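Local atomic coordinates of sugar kinase (Agrobacterium tumefaciens, PDB entry 2RBC), a protein that probably transfers a phosphate group from ATP to a sugar, acting as a ribokinase-type (pfkB) carbohydrate kinase. Residues His31-Gly36 and Ser84-Val89; Val161-Arg166 and Asp173-Ala178. All blocks are in the same frame, centred on the assembly; numbering follows the deposited sequence.

Interaction 1 of 2, residues His31-Gly36 and Ser84-Val89; sequences HVLCVG and SLWGAV
L33 lays one of its methyls on the indole of W86 across two parallel strands. Starting from L33, CB leaves the sheet on the face that also carries S84, V35 and W86. CG stands anti to the backbone N (chi1 -179°), and the side chain forks there. L33 CD1 comes down on the five-membered ring of W86, 3.4 Å from its centroid and almost on the ring normal, a CH-pi contact. L33 CD2 reaches over the six-membered ring, 3.9 Å from W86 CZ3. R148, outside both segments, makes a cation-pi contact with the same indole.

At the start of the pair, H31 NE2 and S84 OG share a hydrogen bond of 2.8 Å, with the hydroxyl near the plane of the imidazole, at its edge. The backbones are laced by S84 N to V32 O, C34 N to S84 O (2.8 Å), W86 N to C34 O and G36 N to W86 O (3.0 Å). Between G36 and A88 a water bridges, donating to G36 O (2.7 Å) and accepting from A88 N. With helix 68-78 covering C34 and L85 on the other face, this is parallel pairing within the alpha/beta sheet of the ribokinase fold.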
ATOM      1  N   HIS A  31     -29.932 -12.430   9.666  1.00 24.38           N
ATOM      2  CA  HIS A  31     -29.362 -11.650   8.617  1.00 24.44           C
ATOM      3  C   HIS A  31     -29.220 -10.192   9.050  1.00 23.74           C
ATOM      4  O   HIS A  31     -30.201  -9.538   9.378  1.00 24.59           O
ATOM      5  CB  HIS A  31     -30.246 -11.749   7.386  1.00 24.76           C
ATOM      6  CG  HIS A  31     -29.555 -11.339   6.131  1.00 27.54           C
ATOM      7  ND1 HIS A  31     -30.127 -11.491   4.888  1.00 29.24           N
ATOM      8  CD2 HIS A  31     -28.319 -10.817   5.917  1.00 29.70           C
ATOM      9  CE1 HIS A  31     -29.279 -11.047   3.967  1.00 31.11           C
ATOM     10  NE2 HIS A  31     -28.183 -10.620   4.570  1.00 27.20           N
ATOM     11  N   VAL A  32     -27.976  -9.709   9.073  1.00 22.80           N
ATOM     12  CA  VAL A  32     -27.635  -8.347   9.490  1.00 21.16           C
ATOM     13  C   VAL A  32     -27.083  -7.580   8.266  1.00 21.12           C
ATOM     14  O   VAL A  32     -26.176  -8.069   7.605  1.00 21.91           O
ATOM     15  CB  VAL A  32     -26.574  -8.354  10.599  1.00 20.24           C
ATOM     16  CG1 VAL A  32     -26.252  -6.945  11.019  1.00 19.46           C
ATOM     17  CG2 VAL A  32     -27.018  -9.195  11.817  1.00 22.28           C
ATOM     18  N   LEU A  33     -27.668  -6.422   7.972  1.00 20.93           N
ATOM     19  CA  LEU A  33     -27.138  -5.427   7.055  1.00 20.44           C
ATOM     20  C   LEU A  33     -26.137  -4.536   7.743  1.00 21.93           C
ATOM     21  O   LEU A  33     -26.464  -3.852   8.704  1.00 21.48           O
ATOM     22  CB  LEU A  33     -28.231  -4.518   6.510  1.00 20.31           C
ATOM     23  CG  LEU A  33     -27.818  -3.418   5.505  1.00 20.52           C
ATOM     24  CD1 LEU A  33     -27.115  -3.988   4.197  1.00 20.97           C
ATOM     25  CD2 LEU A  33     -29.015  -2.553   5.138  1.00 20.70           C
ATOM     26  N   CYS A  34     -24.930  -4.514   7.210  1.00 21.97           N
ATOM     27  CA  CYS A  34     -23.887  -3.574   7.668  1.00 22.10           C
ATOM     28  C   CYS A  34     -23.711  -2.520   6.603  1.00 21.51           C
ATOM     29  O   CYS A  34     -23.734  -2.817   5.426  1.00 20.96           O
ATOM     30  CB  CYS A  34     -22.585  -4.312   7.924  1.00 21.33           C
ATOM     31  SG  CYS A  34     -22.800  -5.599   9.159  1.00 25.27           S
ATOM     32  N   VAL A  35     -23.555  -1.267   7.017  1.00 21.45           N
ATOM     33  CA  VAL A  35     -23.404  -0.154   6.090  1.00 21.08           C
ATOM     34  C   VAL A  35     -22.194   0.698   6.457  1.00 21.47           C
ATOM     35  O   VAL A  35     -22.056   1.113   7.615  1.00 21.73           O
ATOM     36  CB  VAL A  35     -24.620   0.766   6.130  1.00 22.07           C
ATOM     37  CG1 VAL A  35     -24.466   1.920   5.134  1.00 19.45           C
ATOM     38  CG2 VAL A  35     -25.928  -0.054   5.895  1.00 20.97           C
ATOM     39  N   GLY A  36     -21.327   0.925   5.471  1.00 21.45           N
ATOM     40  CA  GLY A  36     -20.207   1.854   5.607  1.00 21.28           C
ATOM     41  C   GLY A  36     -18.915   1.541   4.884  1.00 20.90           C
ATOM     42  O   GLY A  36     -18.899   1.227   3.716  1.00 20.92           O
ATOM     43  N   SER A  84     -24.781  -8.918   4.991  1.00 21.05           N
ATOM     44  CA  SER A  84     -24.761  -8.125   3.752  1.00 21.10           C
ATOM     45  C   SER A  84     -24.098  -6.791   4.044  1.00 21.53           C
ATOM     46  O   SER A  84     -24.171  -6.299   5.158  1.00 21.93           O
ATOM     47  CB  SER A  84     -26.163  -7.873   3.251  1.00 21.34           C
ATOM     48  OG  SER A  84     -26.742  -9.064   2.795  1.00 20.65           O
ATOM     49  N   LEU A  85     -23.443  -6.224   3.039  1.00 21.89           N
ATOM     50  CA  LEU A  85     -22.766  -4.981   3.177  1.00 22.21           C
ATOM     51  C   LEU A  85     -23.156  -4.008   2.057  1.00 22.42           C
ATOM     52  O   LEU A  85     -23.154  -4.365   0.895  1.00 21.28           O
ATOM     53  CB  LEU A  85     -21.269  -5.242   3.184  1.00 22.84           C
ATOM     54  CG  LEU A  85     -20.311  -4.062   3.315  1.00 22.44           C
ATOM     55  CD1 LEU A  85     -20.353  -3.396   4.652  1.00 23.05           C
ATOM     56  CD2 LEU A  85     -18.877  -4.495   2.943  1.00 22.93           C
ATOM     57  N   TRP A  86     -23.506  -2.783   2.449  1.00 22.42           N
ATOM     58  CA  TRP A  86     -23.719  -1.681   1.515  1.00 22.31           C
ATOM     59  C   TRP A  86     -22.580  -0.757   1.815  1.00 23.74           C
ATOM     60  O   TRP A  86     -22.311  -0.448   2.950  1.00 23.57           O
ATOM     61  CB  TRP A  86     -25.040  -0.951   1.748  1.00 22.33           C
ATOM     62  CG  TRP A  86     -26.251  -1.759   1.429  1.00 21.67           C
ATOM     63  CD1 TRP A  86     -26.296  -3.022   0.876  1.00 22.79           C
ATOM     64  CD2 TRP A  86     -27.610  -1.356   1.606  1.00 20.89           C
ATOM     65  NE1 TRP A  86     -27.610  -3.429   0.723  1.00 22.49           N
ATOM     66  CE2 TRP A  86     -28.432  -2.427   1.167  1.00 22.81           C
ATOM     67  CE3 TRP A  86     -28.218  -0.194   2.099  1.00 22.00           C
ATOM     68  CZ2 TRP A  86     -29.825  -2.358   1.190  1.00 22.07           C
ATOM     69  CZ3 TRP A  86     -29.626  -0.147   2.137  1.00 21.72           C
ATOM     70  CH2 TRP A  86     -30.397  -1.218   1.691  1.00 22.44           C
ATOM     71  N   GLY A  87     -21.886  -0.359   0.776  1.00 24.69           N
ATOM     72  CA  GLY A  87     -20.640   0.376   0.905  1.00 24.61           C
ATOM     73  C   GLY A  87     -20.334   0.733  -0.521  1.00 23.24           C
ATOM     74  O   GLY A  87     -21.059   0.301  -1.425  1.00 25.38           O
ATOM     75  N   ALA A  88     -19.300   1.528  -0.733  1.00 22.95           N
ATOM     76  CA  ALA A  88     -18.941   2.003  -2.060  1.00 22.24           C
ATOM     77  C   ALA A  88     -17.489   1.688  -2.360  1.00 21.22           C
ATOM     78  O   ALA A  88     -16.625   1.804  -1.489  1.00 20.56           O
ATOM     79  CB  ALA A  88     -19.196   3.549  -2.209  1.00 21.74           C
ATOM     80  N   VAL A  89     -17.234   1.293  -3.608  1.00 21.23           N
ATOM     81  CA  VAL A  89     -15.876   1.208  -4.148  1.00 20.51           C
ATOM     82  C   VAL A  89     -15.881   2.017  -5.423  1.00 21.20           C
ATOM     83  O   VAL A  89     -16.946   2.315  -5.963  1.00 19.88           O
ATOM     84  CB  VAL A  89     -15.410  -0.261  -4.446  1.00 20.11           C
ATOM     85  CG1 VAL A  89     -15.180  -1.039  -3.154  1.00 19.02           C
ATOM     86  CG2 VAL A  89     -16.372  -0.972  -5.361  1.00 21.06           C
TER
HETATM   87  O   HOH W   1     -17.919   2.569   1.647  1.00 18.85           O

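Interaction 2 of 2, residues Val161-Arg166 and Asp173-Ala178; sequences VLVDVR and DVLTVA
V161 and V163 point from the strand toward the helix, and V174, L175 and A178 meet them. All the contacts across the pair are between aliphatic carbons. V161 CG2 does most at its end: wedged on the side of CB flanked by both backbone N and carbonyl carbon, it meets A178 CB at 3.4 Å, tighter than usual for two methyls, and V174 CG1 at 3.6 Å. V163 divides its methyls between two helix residues. V163 CG1 passes V174 CG1 at 3.8 Å, the two side chains pointing opposite ways, while V163 CG2 lies 3.7 Å from L175 CD1 and equally near L175 CG. V174 CG1 therefore touches both valines.

No hydrogen bond crosses between the two segments. In the helix, V177 N and A178 N bond to D173 O and V174 O, respectively. Beyond the strand, R166 N donates to D164 OD1 over 2.9 Å from above the carboxylate plane, an Asx turn; D164 OD2 takes a bond from A37 N.

Strand and helix run nearly antiparallel, at 155°, as the first two elements of a beta-alpha-beta unit completed by strand 185-189. With no polar bond across it, this contact rests on close fit and, presumably, the hydrophobic effect.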
ATOM      1  N   VAL A 161     -29.891  -3.986  11.447  1.00 20.49           N
ATOM      2  CA  VAL A 161     -28.955  -3.208  10.638  1.00 20.91           C
ATOM      3  C   VAL A 161     -27.920  -2.586  11.558  1.00 20.87           C
ATOM      4  O   VAL A 161     -28.193  -2.287  12.731  1.00 20.08           O
ATOM      5  CB  VAL A 161     -29.635  -2.111   9.782  1.00 20.26           C
ATOM      6  CG1 VAL A 161     -30.731  -2.702   8.930  1.00 18.15           C
ATOM      7  CG2 VAL A 161     -30.151  -0.956  10.617  1.00 19.94           C
ATOM      8  N   LEU A 162     -26.709  -2.481  11.028  1.00 21.66           N
ATOM      9  CA  LEU A 162     -25.594  -1.851  11.723  1.00 21.76           C
ATOM     10  C   LEU A 162     -24.955  -0.847  10.789  1.00 22.56           C
ATOM     11  O   LEU A 162     -24.672  -1.168   9.622  1.00 23.76           O
ATOM     12  CB  LEU A 162     -24.572  -2.912  12.149  1.00 21.95           C
ATOM     13  CG  LEU A 162     -23.269  -2.426  12.788  1.00 22.15           C
ATOM     14  CD1 LEU A 162     -23.477  -1.582  14.040  1.00 22.53           C
ATOM     15  CD2 LEU A 162     -22.298  -3.611  12.967  1.00 22.15           C
ATOM     16  N   VAL A 163     -24.741   0.388  11.252  1.00 22.88           N
ATOM     17  CA  VAL A 163     -24.168   1.411  10.375  1.00 21.89           C
ATOM     18  C   VAL A 163     -22.977   2.047  11.075  1.00 22.17           C
ATOM     19  O   VAL A 163     -23.004   2.208  12.286  1.00 21.31           O
ATOM     20  CB  VAL A 163     -25.186   2.530   9.941  1.00 22.37           C
ATOM     21  CG1 VAL A 163     -26.532   1.904   9.298  1.00 20.35           C
ATOM     22  CG2 VAL A 163     -25.474   3.516  11.091  1.00 23.42           C
ATOM     23  N   ASP A 164     -21.939   2.375  10.291  1.00 22.83           N
ATOM     24  CA  ASP A 164     -20.792   3.177  10.765  1.00 22.75           C
ATOM     25  C   ASP A 164     -20.922   4.657  10.376  1.00 23.19           C
ATOM     26  O   ASP A 164     -21.927   5.054   9.810  1.00 24.50           O
ATOM     27  CB  ASP A 164     -19.450   2.524  10.349  1.00 23.61           C
ATOM     28  CG  ASP A 164     -19.111   2.665   8.893  1.00 21.62           C
ATOM     29  OD1 ASP A 164     -19.643   3.580   8.235  1.00 22.55           O
ATOM     30  OD2 ASP A 164     -18.289   1.835   8.373  1.00 23.89           O
ATOM     31  N   VAL A 165     -19.922   5.466  10.728  1.00 23.46           N
ATOM     32  CA  VAL A 165     -19.980   6.909  10.526  1.00 24.10           C
ATOM     33  C   VAL A 165     -19.456   7.338   9.143  1.00 24.42           C
ATOM     34  O   VAL A 165     -19.443   8.508   8.838  1.00 24.45           O
ATOM     35  CB  VAL A 165     -19.198   7.683  11.622  1.00 24.72           C
ATOM     36  CG1 VAL A 165     -19.880   7.508  12.987  1.00 23.38           C
ATOM     37  CG2 VAL A 165     -17.683   7.302  11.640  1.00 22.03           C
ATOM     38  N   ARG A 166     -19.098   6.388   8.291  1.00 25.72           N
ATOM     39  CA  ARG A 166     -18.407   6.709   7.045  1.00 25.16           C
ATOM     40  C   ARG A 166     -19.293   7.223   5.903  1.00 24.74           C
ATOM     41  O   ARG A 166     -18.847   8.010   5.096  1.00 23.86           O
ATOM     42  CB  ARG A 166     -17.595   5.506   6.551  1.00 26.62           C
ATOM     43  CG  ARG A 166     -16.864   5.760   5.200  1.00 29.70           C
ATOM     44  CD  ARG A 166     -15.838   6.910   5.278  1.00 38.45           C
ATOM     45  NE  ARG A 166     -14.728   6.433   6.082  1.00 41.60           N
ATOM     46  CZ  ARG A 166     -14.541   6.642   7.390  1.00 46.29           C
ATOM     47  NH1 ARG A 166     -15.323   7.442   8.125  1.00 47.55           N
ATOM     48  NH2 ARG A 166     -13.494   6.071   7.980  1.00 47.85           N
ATOM     49  N   ASP A 173     -30.545   7.006   6.682  1.00 23.69           N
ATOM     50  CA  ASP A 173     -31.706   6.387   6.055  1.00 23.96           C
ATOM     51  C   ASP A 173     -31.898   4.960   6.496  1.00 23.07           C
ATOM     52  O   ASP A 173     -33.036   4.519   6.738  1.00 22.87           O
ATOM     53  CB  ASP A 173     -31.534   6.342   4.554  1.00 24.54           C
ATOM     54  CG  ASP A 173     -31.946   7.608   3.873  1.00 30.38           C
ATOM     55  OD1 ASP A 173     -32.505   8.526   4.541  1.00 33.94           O
ATOM     56  OD2 ASP A 173     -31.706   7.676   2.636  1.00 34.29           O
ATOM     57  N   VAL A 174     -30.802   4.212   6.565  1.00 22.39           N
ATOM     58  CA  VAL A 174     -30.888   2.804   6.963  1.00 22.32           C
ATOM     59  C   VAL A 174     -31.387   2.668   8.429  1.00 21.75           C
ATOM     60  O   VAL A 174     -32.247   1.820   8.752  1.00 20.36           O
ATOM     61  CB  VAL A 174     -29.537   2.078   6.739  1.00 22.36           C
ATOM     62  CG1 VAL A 174     -29.568   0.715   7.433  1.00 22.68           C
ATOM     63  CG2 VAL A 174     -29.236   1.927   5.180  1.00 20.67           C
ATOM     64  N   LEU A 175     -30.846   3.506   9.310  1.00 21.60           N
ATOM     65  CA  LEU A 175     -31.287   3.508  10.695  1.00 22.24           C
ATOM     66  C   LEU A 175     -32.777   3.844  10.806  1.00 22.58           C
ATOM     67  O   LEU A 175     -33.502   3.175  11.512  1.00 23.18           O
ATOM     68  CB  LEU A 175     -30.480   4.471  11.587  1.00 21.86           C
ATOM     69  CG  LEU A 175     -29.014   4.125  11.842  1.00 22.92           C
ATOM     70  CD1 LEU A 175     -28.296   5.311  12.567  1.00 21.63           C
ATOM     71  CD2 LEU A 175     -28.861   2.815  12.622  1.00 20.68           C
ATOM     72  N   THR A 176     -33.198   4.905  10.124  1.00 22.97           N
ATOM     73  CA  THR A 176     -34.582   5.354  10.158  1.00 23.11           C
ATOM     74  C   THR A 176     -35.555   4.295   9.691  1.00 22.91           C
ATOM     75  O   THR A 176     -36.562   4.005  10.378  1.00 23.58           O
ATOM     76  CB  THR A 176     -34.758   6.628   9.340  1.00 23.40           C
ATOM     77  OG1 THR A 176     -33.892   7.623   9.892  1.00 24.42           O
ATOM     78  CG2 THR A 176     -36.249   7.141   9.389  1.00 21.97           C
ATOM     79  N   VAL A 177     -35.275   3.716   8.531  1.00 21.90           N
ATOM     80  CA  VAL A 177     -36.197   2.730   7.938  1.00 21.28           C
ATOM     81  C   VAL A 177     -36.220   1.487   8.852  1.00 21.64           C
ATOM     82  O   VAL A 177     -37.288   1.005   9.248  1.00 19.43           O
ATOM     83  CB  VAL A 177     -35.785   2.384   6.460  1.00 20.83           C
ATOM     84  CG1 VAL A 177     -36.653   1.239   5.882  1.00 20.44           C
ATOM     85  CG2 VAL A 177     -35.878   3.649   5.577  1.00 21.62           C
ATOM     86  N   ALA A 178     -35.037   1.031   9.299  1.00 21.90           N
ATOM     87  CA  ALA A 178     -34.978  -0.159  10.137  1.00 22.95           C
ATOM     88  C   ALA A 178     -35.804   0.009  11.431  1.00 23.81           C
ATOM     89  O   ALA A 178     -36.580  -0.880  11.839  1.00 23.47           O
ATOM     90  CB  ALA A 178     -33.514  -0.503  10.471  1.00 21.77           C
TER

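Overall arrangement
The centres of the two interactions lie about 10 Å apart, on the same side of the chain's centre. Strands 31-35 and 160-163 are parallel neighbours in one sheet, so strand 31-35 stands between strand 82-90 of interaction 1 and strand 160-163 of interaction 2. Probable hydrogen bonds from L162 N to L33 O and from V35 N to L162 O join them. Helix 168-180 spans both: through V174 it packs on L33, V35 and W86 as well as on its own strand. Helix 68-78 lies on the opposite face. In sequence, both segments of interaction 1 precede those of interaction 2. Together they form part of the helix-flanked central sheet of the pfkB-family kinase domain.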